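PDB 7D5M: oxidoreductase from Azotobacter vinelandii, which binds NAD+ and, as a homologue of inositol dehydrogenase, probably catalyses the NAD-dependent oxidation of a polyol or sugar-like substrate. Local coordinates for residues 201-206 and 228-233; 341-346 and 358-363. All blocks are in the same frame, centred on the assembly; numbering follows the deposited sequence.

Helix 363-381 ties the two contacts together: it packs on L203, C228 and R230 of interaction 1, and its first residue, I363, ends the second segment of interaction 2. The contacts themselves do not touch; their centres are about 30 Å apart, on opposite sides of the centre of the chain, and their nearest atoms about 13 Å apart. The side chain of L203 lies about 12 Å from the bound NAD and that of Y360 about 13 Å. Interaction 1 is linked to the pocket through the backbone of 201-206, where D205 O accepts a hydrogen bond from NZ of K115, an NAD-binding residue.

Interaction 1 of 2, residues 201-206 and 228-233; sequences YVLGDV and CSRQSF
L203, at the start of helix 202-217, meets C228 and R230 of strand 223-231 through the end of its side chain. The sulfur of C228 faces the fork of the leucine, equally far from its two methyl groups: CD1 and CD2 of L203 each lie 4.1 Å from C228 SG, a loose apolar contact. On the strand side, SG stands anti to the backbone N of C228 (chi1 178°), which extends the short thiol side chain toward the leucine fork. In L203, CG is anti to the carbonyl carbon (chi1 -74°), and with chi2 at 163° both methyl groups end up facing the strand.

R230, two residues on and on the same side of the strand as C228, contributes aliphatic carbon to the contact. Its CD approaches L203 CD1 at 4.4 Å, while the guanidinium group continues past the leucine to salt bridges with E241 and D381. E241 serves both segments, since its other carboxylate oxygen accepts a hydrogen bond from the backbone N of L203 in the first turn of the helix. The charge of R230 is thus paired beside a buried apolar patch, and two acidic partners restrict the swing of its guanidinium group. W372 and C376 of helix 363-381 pack on L203 and C228 respectively, and A244 of strand 243-250 also touches the leucine.

The meeting of a helix start with the mixed sheet through apolar side chains, with a second helix against the same residues, is helix-on-sheet packing in the C-terminal alpha/beta domain of the GFO/IDH/MocA oxidoreductase family.

Interaction 2 of 2, residues 341-346 and 358-363; sequences AMAMDA and LRYPDI
A343, on helix 329-349, receives both L358 and Y360 from the segment that follows helix 352-357. The tyrosine brings the hydroxyl end of its ring: Y360 OH is 3.3 Å from A343 CB, and Y360 CE2 lies 3.6 Å from the same methyl group. This is van der Waals packing, with the methyl meeting the ring obliquely. L358 uses a single branch, its CD1 resting against the helix backbone 3.7 Å from A343 CA. L358 CD1 also lies 4.1 Å from M342 CB, so it bridges two consecutive positions of the helix. The small alanine side chain lets both partners come close to the helix at this point.

CG of Y360 sits between its backbone N and carbonyl carbon (chi1 55°), an arrangement that turns the ring back toward L358; the CB of L358 lies in the ring plane at its edge. In L358, CG is anti to the carbonyl carbon, and the leucine branches extend toward the helix. Farther along the chain, a backbone hydrogen bond joins P361 to V140 of strand 138-140. D362 then serves as the N-cap of helix 363-381, with its OD1 accepting a hydrogen bond from the backbone N of A365.

The 358-363 segment runs between helices 352-357 and 363-381. L355 of the former also packs on A343, V137 touches Y360, and the link from P361 reaches strand 138-140, the outermost strand, within this chain, of the parallel Rossmann sheet.

Interaction 1 of 2, residues 201-206 and 228-233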
loop_
_atom_site.group_PDB
_atom_site.type_symbol
_atom_site.label_atom_id
_atom_site.label_comp_id
_atom_site.label_asym_id
_atom_site.label_seq_id
_atom_site.Cartn_x
_atom_site.Cartn_y
_atom_site.Cartn_z
ATOM N N TYR A 201 18.732 -22.175 14.119
ATOM C CA TYR A 201 18.085 -20.968 14.675
ATOM C C TYR A 201 16.879 -20.630 13.784
ATOM O O TYR A 201 15.786 -21.134 14.090
ATOM C CB TYR A 201 19.085 -19.833 14.923
ATOM C CG TYR A 201 18.385 -18.532 15.220
ATOM C CD1 TYR A 201 17.161 -18.525 15.872
ATOM C CD2 TYR A 201 18.912 -17.314 14.822
ATOM C CE1 TYR A 201 16.480 -17.347 16.117
ATOM C CE2 TYR A 201 18.252 -16.123 15.079
ATOM C CZ TYR A 201 17.030 -16.141 15.725
ATOM O OH TYR A 201 16.352 -14.974 15.949
ATOM N N VAL A 202 17.035 -19.842 12.715
ATOM C CA VAL A 202 15.843 -19.263 12.016
ATOM C C VAL A 202 15.003 -20.333 11.297
ATOM O O VAL A 202 13.789 -20.100 11.159
ATOM C CB VAL A 202 16.187 -18.087 11.081
ATOM C CG1 VAL A 202 16.673 -16.894 11.891
ATOM C CG2 VAL A 202 17.148 -18.458 9.965
ATOM N N LEU A 203 15.571 -21.449 10.831
ATOM C CA LEU A 203 14.757 -22.498 10.151
ATOM C C LEU A 203 13.641 -22.935 11.105
ATOM O O LEU A 203 12.453 -22.920 10.713
ATOM C CB LEU A 203 15.651 -23.680 9.775
ATOM C CG LEU A 203 16.590 -23.429 8.597
ATOM C CD1 LEU A 203 17.702 -24.472 8.575
ATOM C CD2 LEU A 203 15.832 -23.409 7.285
ATOM N N GLY A 204 14.030 -23.283 12.328
ATOM C CA GLY A 204 13.120 -23.763 13.381
ATOM C C GLY A 204 12.310 -22.630 13.970
ATOM O O GLY A 204 11.115 -22.838 14.267
ATOM N N ASP A 205 12.922 -21.461 14.144
ATOM C CA ASP A 205 12.299 -20.358 14.917
ATOM C C ASP A 205 11.201 -19.700 14.075
ATOM O O ASP A 205 10.121 -19.377 14.623
ATOM C CB ASP A 205 13.335 -19.332 15.365
ATOM C CG ASP A 205 12.803 -18.403 16.434
ATOM O OD1 ASP A 205 12.459 -18.904 17.513
ATOM O OD2 ASP A 205 12.701 -17.192 16.168
ATOM N N VAL A 206 11.462 -19.471 12.790
ATOM C CA VAL A 206 10.509 -18.682 11.960
ATOM C C VAL A 206 10.140 -19.430 10.677
ATOM O O VAL A 206 8.972 -19.366 10.307
ATOM C CB VAL A 206 11.030 -17.253 11.719
ATOM C CG1 VAL A 206 11.064 -16.456 13.022
ATOM C CG2 VAL A 206 12.383 -17.230 11.025
ATOM N N CYS A 228 18.913 -26.841 1.064
ATOM C CA CYS A 228 18.961 -25.684 1.977
ATOM C C CYS A 228 20.382 -25.135 2.032
ATOM O O CYS A 228 21.331 -25.892 2.321
ATOM C CB CYS A 228 18.448 -26.041 3.362
ATOM S SG CYS A 228 18.547 -24.657 4.524
ATOM N N SER A 229 20.502 -23.846 1.753
ATOM C CA SER A 229 21.731 -23.055 1.930
ATOM C C SER A 229 21.499 -22.090 3.096
ATOM O O SER A 229 20.522 -21.323 3.042
ATOM C CB SER A 229 22.074 -22.363 0.643
ATOM O OG SER A 229 22.902 -21.255 0.894
ATOM N N ARG A 230 22.319 -22.170 4.143
ATOM C CA ARG A 230 22.130 -21.362 5.368
ATOM C C ARG A 230 23.419 -20.622 5.715
ATOM O O ARG A 230 24.525 -21.129 5.415
ATOM C CB ARG A 230 21.608 -22.230 6.515
ATOM C CG ARG A 230 22.661 -23.069 7.226
ATOM C CD ARG A 230 22.032 -23.947 8.298
ATOM N NE ARG A 230 22.967 -24.903 8.883
ATOM C CZ ARG A 230 22.902 -25.402 10.120
ATOM N NH1 ARG A 230 21.967 -25.008 10.975
ATOM N NH2 ARG A 230 23.802 -26.296 10.509
ATOM N N GLN A 231 23.254 -19.456 6.335
ATOM C CA GLN A 231 24.364 -18.540 6.676
ATOM C C GLN A 231 24.232 -18.093 8.129
ATOM O O GLN A 231 23.098 -17.984 8.645
ATOM C CB GLN A 231 24.375 -17.330 5.741
ATOM C CG GLN A 231 24.379 -17.692 4.263
ATOM C CD GLN A 231 23.012 -18.047 3.734
ATOM O OE1 GLN A 231 22.017 -17.411 4.074
ATOM N NE2 GLN A 231 22.961 -19.049 2.868
ATOM N N SER A 232 25.374 -17.830 8.759
ATOM C CA SER A 232 25.490 -17.098 10.037
ATOM C C SER A 232 26.140 -15.750 9.717
ATOM O O SER A 232 27.386 -15.677 9.654
ATOM C CB SER A 232 26.267 -17.896 11.064
ATOM O OG SER A 232 25.802 -19.238 11.130
ATOM N N PHE A 233 25.331 -14.732 9.412
ATOM C CA PHE A 233 25.849 -13.384 9.057
ATOM C C PHE A 233 26.441 -12.727 10.304
ATOM O O PHE A 233 27.478 -12.051 10.196
ATOM C CB PHE A 233 24.773 -12.550 8.368
ATOM C CG PHE A 233 24.573 -12.916 6.919
ATOM C CD1 PHE A 233 25.557 -12.650 5.974
ATOM C CD2 PHE A 233 23.408 -13.532 6.496
ATOM C CE1 PHE A 233 25.374 -12.987 4.643
ATOM C CE2 PHE A 233 23.233 -13.886 5.165
ATOM C CZ PHE A 233 24.211 -13.603 4.237
#

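Interaction 2 of 2, residues 341-346 and 358-363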
loop_
_atom_site.group_PDB
_atom_site.type_symbol
_atom_site.label_atom_id
_atom_site.label_comp_id
_atom_site.label_asym_id
_atom_site.label_seq_id
_atom_site.Cartn_x
_atom_site.Cartn_y
_atom_site.Cartn_z
ATOM N N ALA A 341 -9.261 -27.031 23.526
ATOM C CA ALA A 341 -10.173 -27.339 24.652
ATOM C C ALA A 341 -11.273 -28.296 24.168
ATOM O O ALA A 341 -11.551 -29.292 24.852
ATOM C CB ALA A 341 -10.747 -26.066 25.232
ATOM N N MET A 342 -11.894 -28.023 23.024
ATOM C CA MET A 342 -12.964 -28.919 22.500
ATOM C C MET A 342 -12.401 -30.325 22.247
ATOM O O MET A 342 -13.107 -31.307 22.550
ATOM C CB MET A 342 -13.574 -28.366 21.213
ATOM C CG MET A 342 -14.402 -27.127 21.463
ATOM S SD MET A 342 -15.119 -26.461 19.949
ATOM C CE MET A 342 -16.501 -27.577 19.709
ATOM N N ALA A 343 -11.181 -30.435 21.711
ATOM C CA ALA A 343 -10.550 -31.730 21.367
ATOM C C ALA A 343 -10.258 -32.507 22.655
ATOM O O ALA A 343 -10.515 -33.732 22.704
ATOM C CB ALA A 343 -9.293 -31.501 20.555
ATOM N N MET A 344 -9.736 -31.825 23.671
ATOM C CA MET A 344 -9.390 -32.440 24.973
ATOM C C MET A 344 -10.675 -32.954 25.630
ATOM O O MET A 344 -10.709 -34.134 26.063
ATOM C CB MET A 344 -8.698 -31.425 25.879
ATOM C CG MET A 344 -7.330 -31.044 25.365
ATOM S SD MET A 344 -6.621 -29.704 26.325
ATOM C CE MET A 344 -5.145 -29.375 25.359
ATOM N N ASP A 345 -11.701 -32.109 25.676
ATOM C CA ASP A 345 -13.017 -32.448 26.277
ATOM C C ASP A 345 -13.650 -33.603 25.490
ATOM O O ASP A 345 -14.145 -34.543 26.155
ATOM C CB ASP A 345 -13.941 -31.231 26.318
ATOM C CG ASP A 345 -15.325 -31.571 26.835
ATOM O OD1 ASP A 345 -15.449 -31.816 28.045
ATOM O OD2 ASP A 345 -16.243 -31.625 26.008
ATOM N N ALA A 346 -13.619 -33.548 24.155
ATOM C CA ALA A 346 -14.180 -34.587 23.254
ATOM C C ALA A 346 -13.465 -35.918 23.509
ATOM O O ALA A 346 -14.135 -36.979 23.440
ATOM C CB ALA A 346 -14.082 -34.182 21.807
ATOM N N LEU A 358 -12.720 -31.685 13.949
ATOM C CA LEU A 358 -11.847 -30.599 14.474
ATOM C C LEU A 358 -10.530 -30.581 13.692
ATOM O O LEU A 358 -9.930 -31.656 13.503
ATOM C CB LEU A 358 -11.571 -30.796 15.965
ATOM C CG LEU A 358 -12.747 -30.521 16.899
ATOM C CD1 LEU A 358 -12.426 -30.999 18.305
ATOM C CD2 LEU A 358 -13.116 -29.042 16.898
ATOM N N ARG A 359 -10.126 -29.391 13.260
ATOM C CA ARG A 359 -8.843 -29.128 12.564
ATOM C C ARG A 359 -8.027 -28.176 13.433
ATOM O O ARG A 359 -8.486 -27.051 13.684
ATOM C CB ARG A 359 -9.077 -28.480 11.196
ATOM C CG ARG A 359 -9.950 -29.297 10.255
ATOM C CD ARG A 359 -9.196 -30.404 9.540
ATOM N NE ARG A 359 -10.113 -31.224 8.750
ATOM C CZ ARG A 359 -10.853 -32.225 9.228
ATOM N NH1 ARG A 359 -10.794 -32.558 10.507
ATOM N NH2 ARG A 359 -11.655 -32.895 8.420
ATOM N N TYR A 360 -6.841 -28.598 13.851
ATOM C CA TYR A 360 -5.911 -27.726 14.603
ATOM C C TYR A 360 -4.502 -28.275 14.444
ATOM O O TYR A 360 -4.309 -29.454 14.132
ATOM C CB TYR A 360 -6.348 -27.629 16.065
ATOM C CG TYR A 360 -6.498 -28.964 16.744
ATOM C CD1 TYR A 360 -5.425 -29.576 17.371
ATOM C CD2 TYR A 360 -7.702 -29.641 16.713
ATOM C CE1 TYR A 360 -5.549 -30.820 17.967
ATOM C CE2 TYR A 360 -7.846 -30.883 17.308
ATOM C CZ TYR A 360 -6.771 -31.471 17.943
ATOM O OH TYR A 360 -6.926 -32.692 18.526
ATOM N N PRO A 361 -3.481 -27.425 14.659
ATOM C CA PRO A 361 -2.097 -27.878 14.638
ATOM C C PRO A 361 -1.862 -28.843 15.803
ATOM O O PRO A 361 -2.060 -28.473 16.945
ATOM C CB PRO A 361 -1.237 -26.614 14.768
ATOM C CG PRO A 361 -2.203 -25.450 14.781
ATOM C CD PRO A 361 -3.606 -25.987 14.938
ATOM N N ASP A 362 -1.474 -30.066 15.472
ATOM C CA ASP A 362 -1.481 -31.198 16.428
ATOM C C ASP A 362 -0.100 -31.856 16.460
ATOM O O ASP A 362 0.869 -31.305 15.916
ATOM C CB ASP A 362 -2.588 -32.184 16.052
ATOM C CG ASP A 362 -2.451 -32.790 14.668
ATOM O OD1 ASP A 362 -1.405 -32.567 14.009
ATOM O OD2 ASP A 362 -3.409 -33.460 14.238
ATOM N N ILE A 363 -0.028 -33.019 17.093
ATOM C CA ILE A 363 1.234 -33.787 17.249
ATOM C C ILE A 363 1.854 -34.007 15.862
ATOM O O ILE A 363 3.084 -33.898 15.731
ATOM C CB ILE A 363 0.964 -35.105 18.007
ATOM C CG1 ILE A 363 2.266 -35.824 18.361
ATOM C CG2 ILE A 363 0.018 -36.010 17.229
ATOM C CD1 ILE A 363 3.167 -35.055 19.311
#